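Local coordinates for antigen MTB48, Mycobacterial protein (Mycobacterium smegmatis, PDB 4WJ1) that is an ESX-1 type VII secretion system protein, here its PE-PPE-related helical part, and is probably involved in DNA conjugation, at least in the recipient strain, at residues A58-R69 and I116-M125. Residues are numbered along the deposited sequence; the frame is centred on the assembly and turned at random.
Sequences ATFAAGDREGER and IPGPLAIPSM
Arg65 and Arg69, one turn apart on helix 40-96, each grip a backbone carbonyl of the extended, proline-rich linker that runs back along this long helix of the EspB PE-PPE helical bundle. After helix 40-96 ends, the chain returns antiparallel to 58-69, a segment within the PE-family part, on its way to helix 139-147. Arg65 can be followed outward: its CB packs on Leu120 CB at 3.7 Å, and CG passes close to Leu120 N and Gly118 O. CD continues beside Gly118 O and reaches Pro117 CB. With CG anti to the backbone N (chi1 170°) and the chain bent at its next two torsions, NH1 folds back to donate to Gly118 O at 2.6 Å, while Pro117 CB and Leu120 CD1 lie over opposite faces of the guanidinium.

Arg69 uses NE instead, donating to Pro117 O at 2.7 Å in both the carbonyl and guanidinium planes, with Pro119 CD over one face. Its NH1 forms a salt bridge with Glu66 OE1, on the syn lone pair, and also bonds to Ile286 O, so several bonds fix the rotation of this group.

Toward Ala58 the contact becomes apolar. Leu120 CD2 rests against Ala61 CB, Ile122 CG1 meets Ala62 CB at 3.7 Å, and Pro123 CD covers Ala58 CB. Glu66 OE2, also bonded to Ser285 OG, accepts from a water that donates to Ala62 O as well and accepts a hydrogen bond from Leu120 N at 2.8 Å. A second water joins the backbones farther along, donating to Ala58 O at 2.7 Å and to Ala121 O at 2.9 Å.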
ATOM      1  N   ALA A  58      -5.195  -3.180   2.419  1.00 31.16           N
ATOM      2  CA  ALA A  58      -5.348  -4.308   3.327  1.00 34.17           C
ATOM      3  C   ALA A  58      -3.982  -4.743   3.866  1.00 36.64           C
ATOM      4  O   ALA A  58      -3.852  -5.100   5.031  1.00 39.74           O
ATOM      5  CB  ALA A  58      -6.034  -5.456   2.637  1.00 27.27           C
ATOM      6  N   THR A  59      -2.975  -4.680   3.005  1.00 31.56           N
ATOM      7  CA  THR A  59      -1.611  -5.052   3.354  1.00 30.37           C
ATOM      8  C   THR A  59      -1.063  -4.074   4.381  1.00 36.50           C
ATOM      9  O   THR A  59      -0.408  -4.474   5.342  1.00 40.68           O
ATOM     10  CB  THR A  59      -0.713  -5.088   2.098  1.00 33.06           C
ATOM     11  OG1 THR A  59      -1.193  -6.106   1.210  1.00 34.57           O
ATOM     12  CG2 THR A  59       0.734  -5.374   2.448  1.00 32.27           C
ATOM     13  N   PHE A  60      -1.361  -2.792   4.188  1.00 32.26           N
ATOM     14  CA  PHE A  60      -0.911  -1.759   5.111  1.00 26.21           C
ATOM     15  C   PHE A  60      -1.524  -2.011   6.475  1.00 31.42           C
ATOM     16  O   PHE A  60      -0.889  -1.778   7.494  1.00 38.14           O
ATOM     17  CB  PHE A  60      -1.302  -0.362   4.619  1.00 30.47           C
ATOM     18  CG  PHE A  60      -0.702   0.020   3.288  1.00 31.07           C
ATOM     19  CD1 PHE A  60       0.388  -0.661   2.772  1.00 29.35           C
ATOM     20  CD2 PHE A  60      -1.231   1.079   2.558  1.00 31.04           C
ATOM     21  CE1 PHE A  60       0.942  -0.308   1.549  1.00 31.18           C
ATOM     22  CE2 PHE A  60      -0.686   1.445   1.339  1.00 27.89           C
ATOM     23  CZ  PHE A  60       0.402   0.752   0.833  1.00 32.27           C
ATOM     24  N   ALA A  61      -2.774  -2.470   6.495  1.00 29.03           N
ATOM     25  CA  ALA A  61      -3.442  -2.756   7.766  1.00 34.18           C
ATOM     26  C   ALA A  61      -2.735  -3.914   8.487  1.00 35.80           C
ATOM     27  O   ALA A  61      -2.653  -3.922   9.715  1.00 30.49           O
ATOM     28  CB  ALA A  61      -4.907  -3.082   7.554  1.00 25.70           C
ATOM     29  N   ALA A  62      -2.248  -4.895   7.730  1.00 25.06           N
ATOM     30  CA  ALA A  62      -1.479  -5.983   8.329  1.00 34.37           C
ATOM     31  C   ALA A  62      -0.187  -5.413   8.908  1.00 35.59           C
ATOM     32  O   ALA A  62       0.235  -5.792  10.002  1.00 39.81           O
ATOM     33  CB  ALA A  62      -1.189  -7.064   7.316  1.00 33.48           C
ATOM     34  N   GLY A  63       0.403  -4.467   8.181  1.00 32.42           N
ATOM     35  CA  GLY A  63       1.595  -3.768   8.620  1.00 30.43           C
ATOM     36  C   GLY A  63       1.394  -3.098   9.964  1.00 31.16           C
ATOM     37  O   GLY A  63       2.209  -3.257  10.876  1.00 37.46           O
ATOM     38  N   ASP A  64       0.296  -2.363  10.091  1.00 24.33           N
ATOM     39  CA  ASP A  64      -0.086  -1.751  11.363  1.00 28.93           C
ATOM     40  C   ASP A  64      -0.104  -2.764  12.503  1.00 35.28           C
ATOM     41  O   ASP A  64       0.339  -2.465  13.603  1.00 40.17           O
ATOM     42  CB  ASP A  64      -1.462  -1.096  11.256  1.00 30.26           C
ATOM     43  CG  ASP A  64      -1.468   0.136  10.341  1.00 38.34           C
ATOM     44  OD1 ASP A  64      -0.384   0.701  10.079  1.00 37.30           O
ATOM     45  OD2 ASP A  64      -2.568   0.555   9.912  1.00 35.73           O
ATOM     46  N   ARG A  65      -0.613  -3.961  12.226  1.00 28.26           N
ATOM     47  CA  ARG A  65      -0.739  -4.985  13.237  1.00 29.52           C
ATOM     48  C   ARG A  65       0.654  -5.332  13.746  1.00 35.40           C
ATOM     49  O   ARG A  65       0.887  -5.405  14.945  1.00 40.83           O
ATOM     50  CB  ARG A  65      -1.445  -6.220  12.673  1.00 33.21           C
ATOM     51  CG  ARG A  65      -1.410  -7.422  13.601  1.00 31.05           C
ATOM     52  CD  ARG A  65      -1.928  -7.050  14.980  1.00 34.37           C
ATOM     53  NE  ARG A  65      -3.358  -6.745  14.973  1.00 42.47           N
ATOM     54  CZ  ARG A  65      -4.316  -7.659  14.846  1.00 43.57           C
ATOM     55  NH1 ARG A  65      -4.004  -8.937  14.710  1.00 47.57           N
ATOM     56  NH2 ARG A  65      -5.587  -7.298  14.855  1.00 44.05           N
ATOM     57  N   GLU A  66       1.586  -5.492  12.815  1.00 25.96           N
ATOM     58  CA  GLU A  66       2.956  -5.803  13.152  1.00 31.95           C
ATOM     59  C   GLU A  66       3.640  -4.746  14.010  1.00 39.15           C
ATOM     60  O   GLU A  66       4.411  -5.079  14.913  1.00 38.48           O
ATOM     61  CB  GLU A  66       3.735  -6.049  11.875  1.00 25.57           C
ATOM     62  CG  GLU A  66       3.245  -7.328  11.180  1.00 39.35           C
ATOM     63  CD  GLU A  66       3.165  -8.567  12.121  1.00 54.22           C
ATOM     64  OE1 GLU A  66       3.922  -8.642  13.132  1.00 50.14           O
ATOM     65  OE2 GLU A  66       2.331  -9.471  11.840  1.00 42.31           O
ATOM     66  N   GLY A  67       3.340  -3.481  13.751  1.00 30.04           N
ATOM     67  CA  GLY A  67       3.927  -2.413  14.528  1.00 30.01           C
ATOM     68  C   GLY A  67       3.457  -2.561  15.955  1.00 38.08           C
ATOM     69  O   GLY A  67       4.240  -2.444  16.897  1.00 47.92           O
ATOM     70  N   GLU A  68       2.173  -2.865  16.103  1.00 34.50           N
ATOM     71  CA  GLU A  68       1.586  -3.064  17.420  1.00 35.56           C
ATOM     72  C   GLU A  68       2.152  -4.301  18.109  1.00 39.31           C
ATOM     73  O   GLU A  68       2.248  -4.329  19.326  1.00 39.51           O
ATOM     74  CB  GLU A  68       0.071  -3.178  17.309  1.00 33.29           C
ATOM     75  CG  GLU A  68      -0.582  -1.909  16.795  1.00 47.33           C
ATOM     76  CD  GLU A  68      -1.977  -2.156  16.270  1.00 61.60           C
ATOM     77  OE1 GLU A  68      -2.472  -1.305  15.496  1.00 67.68           O
ATOM     78  OE2 GLU A  68      -2.566  -3.201  16.637  1.00 67.23           O
ATOM     79  N   ARG A  69       2.516  -5.314  17.328  1.00 27.76           N
ATOM     80  CA  ARG A  69       3.061  -6.539  17.896  1.00 32.03           C
ATOM     81  C   ARG A  69       4.471  -6.305  18.428  1.00 35.98           C
ATOM     82  O   ARG A  69       4.812  -6.772  19.514  1.00 39.98           O
ATOM     83  CB  ARG A  69       3.051  -7.672  16.870  1.00 28.45           C
ATOM     84  CG  ARG A  69       1.653  -8.051  16.425  1.00 30.70           C
ATOM     85  CD  ARG A  69       1.639  -9.283  15.543  1.00 30.33           C
ATOM     86  NE  ARG A  69       2.067 -10.448  16.300  1.00 35.10           N
ATOM     87  CZ  ARG A  69       3.246 -11.043  16.158  1.00 36.28           C
ATOM     88  NH1 ARG A  69       4.119 -10.589  15.266  1.00 38.61           N
ATOM     89  NH2 ARG A  69       3.544 -12.100  16.900  1.00 33.85           N
ATOM     90  N   ILE A 116       0.181 -11.392  23.168  1.00 56.46           N
ATOM     91  CA  ILE A 116       0.366 -10.510  22.022  1.00 50.36           C
ATOM     92  C   ILE A 116      -0.467 -10.970  20.829  1.00 45.80           C
ATOM     93  O   ILE A 116      -0.429 -12.146  20.464  1.00 48.82           O
ATOM     94  CB  ILE A 116       1.854 -10.460  21.639  1.00 49.14           C
ATOM     95  CG1 ILE A 116       2.643  -9.806  22.761  1.00 50.78           C
ATOM     96  CG2 ILE A 116       2.069  -9.721  20.359  1.00 51.82           C
ATOM     97  CD1 ILE A 116       4.104  -9.741  22.493  1.00 60.10           C
ATOM     98  N   PRO A 117      -1.228 -10.050  20.222  1.00 44.14           N
ATOM     99  CA  PRO A 117      -2.087 -10.342  19.064  1.00 46.80           C
ATOM    100  C   PRO A 117      -1.318 -10.987  17.921  1.00 44.13           C
ATOM    101  O   PRO A 117      -0.122 -10.748  17.778  1.00 45.59           O
ATOM    102  CB  PRO A 117      -2.599  -8.962  18.642  1.00 44.85           C
ATOM    103  CG  PRO A 117      -2.461  -8.123  19.848  1.00 45.88           C
ATOM    104  CD  PRO A 117      -1.283  -8.632  20.605  1.00 47.54           C
ATOM    105  N   GLY A 118      -1.998 -11.782  17.107  1.00 41.42           N
ATOM    106  CA  GLY A 118      -1.317 -12.470  16.030  1.00 42.64           C
ATOM    107  C   GLY A 118      -1.270 -11.594  14.796  1.00 46.01           C
ATOM    108  O   GLY A 118      -1.902 -10.529  14.758  1.00 39.21           O
ATOM    109  N   PRO A 119      -0.518 -12.036  13.780  1.00 42.55           N
ATOM    110  CA  PRO A 119      -0.518 -11.346  12.488  1.00 38.55           C
ATOM    111  C   PRO A 119      -1.937 -11.158  11.977  1.00 45.48           C
ATOM    112  O   PRO A 119      -2.806 -11.981  12.280  1.00 47.25           O
ATOM    113  CB  PRO A 119       0.279 -12.288  11.588  1.00 42.26           C
ATOM    114  CG  PRO A 119       1.189 -13.044  12.549  1.00 39.98           C
ATOM    115  CD  PRO A 119       0.375 -13.208  13.798  1.00 40.26           C
ATOM    116  N   LEU A 120      -2.169 -10.077  11.240  1.00 39.80           N
ATOM    117  CA  LEU A 120      -3.486  -9.787  10.680  1.00 41.39           C
ATOM    118  C   LEU A 120      -3.687 -10.510   9.341  1.00 44.57           C
ATOM    119  O   LEU A 120      -2.784 -10.542   8.504  1.00 48.91           O
ATOM    120  CB  LEU A 120      -3.669  -8.275  10.497  1.00 36.87           C
ATOM    121  CG  LEU A 120      -5.039  -7.832   9.982  1.00 41.93           C
ATOM    122  CD1 LEU A 120      -6.110  -8.097  11.027  1.00 40.95           C
ATOM    123  CD2 LEU A 120      -5.044  -6.363   9.558  1.00 39.07           C
ATOM    124  N   ALA A 121      -4.863 -11.103   9.152  1.00 40.83           N
ATOM    125  CA  ALA A 121      -5.213 -11.713   7.871  1.00 45.70           C
ATOM    126  C   ALA A 121      -5.298 -10.666   6.766  1.00 51.76           C
ATOM    127  O   ALA A 121      -5.882  -9.594   6.956  1.00 49.16           O
ATOM    128  CB  ALA A 121      -6.534 -12.461   7.976  1.00 43.85           C
ATOM    129  N   ILE A 122      -4.723 -10.990   5.610  1.00 51.01           N
ATOM    130  CA  ILE A 122      -4.852 -10.159   4.418  1.00 46.16           C
ATOM    131  C   ILE A 122      -5.822 -10.826   3.434  1.00 52.19           C
ATOM    132  O   ILE A 122      -5.455 -11.773   2.727  1.00 51.55           O
ATOM    133  CB  ILE A 122      -3.481  -9.922   3.751  1.00 46.23           C
ATOM    134  CG1 ILE A 122      -2.475  -9.395   4.777  1.00 39.26           C
ATOM    135  CG2 ILE A 122      -3.603  -8.976   2.550  1.00 40.32           C
ATOM    136  CD1 ILE A 122      -1.118  -9.096   4.190  1.00 39.14           C
ATOM    137  N   PRO A 123      -7.072 -10.333   3.393  1.00 55.12           N
ATOM    138  CA  PRO A 123      -8.156 -10.973   2.641  1.00 59.62           C
ATOM    139  C   PRO A 123      -7.796 -11.227   1.185  1.00 63.27           C
ATOM    140  O   PRO A 123      -7.075 -10.437   0.578  1.00 52.95           O
ATOM    141  CB  PRO A 123      -9.300  -9.960   2.743  1.00 55.79           C
ATOM    142  CG  PRO A 123      -8.633  -8.675   3.030  1.00 56.43           C
ATOM    143  CD  PRO A 123      -7.492  -9.032   3.928  1.00 50.14           C
ATOM    144  N   SER A 124      -8.288 -12.333   0.639  1.00 75.18           N
ATOM    145  CA  SER A 124      -8.048 -12.661  -0.759  1.00 84.47           C
ATOM    146  C   SER A 124      -8.936 -11.827  -1.672  1.00 88.85           C
ATOM    147  O   SER A 124     -10.155 -11.742  -1.492  1.00 86.19           O
ATOM    148  CB  SER A 124      -8.285 -14.141  -1.003  1.00 95.60           C
ATOM    149  OG  SER A 124      -7.353 -14.919  -0.267  1.00105.90           O
HETATM  150  N   MSE A 125      -8.309 -11.186  -2.644  1.00 78.45           N
HETATM  151  CA  MSE A 125      -9.038 -10.438  -3.654  1.00 78.68           C
HETATM  152  C   MSE A 125      -8.633 -10.968  -5.026  1.00 74.08           C
HETATM  153  O   MSE A 125      -7.443 -11.013  -5.351  1.00 69.30           O
HETATM  154  CB  MSE A 125      -8.753  -8.937  -3.511  1.00 80.52           C
HETATM  155  CG  MSE A 125      -9.252  -8.348  -2.193  1.00 79.88           C
HETATM  156 SE   MSE A 125      -8.228  -6.852  -1.449  0.33 58.83          SE
HETATM  157  CE  MSE A 125      -6.685  -7.821  -0.784  1.00 76.98           C
TER
HETATM  158  O   HOH W   1      -5.683  -6.901   6.010  1.00 45.29           O
HETATM  159  O   HOH W   2       0.104  -8.798  10.326  1.00 32.05           O
HETATM  160  O   HOH W   3       1.506 -13.195  18.635  1.00 47.83           O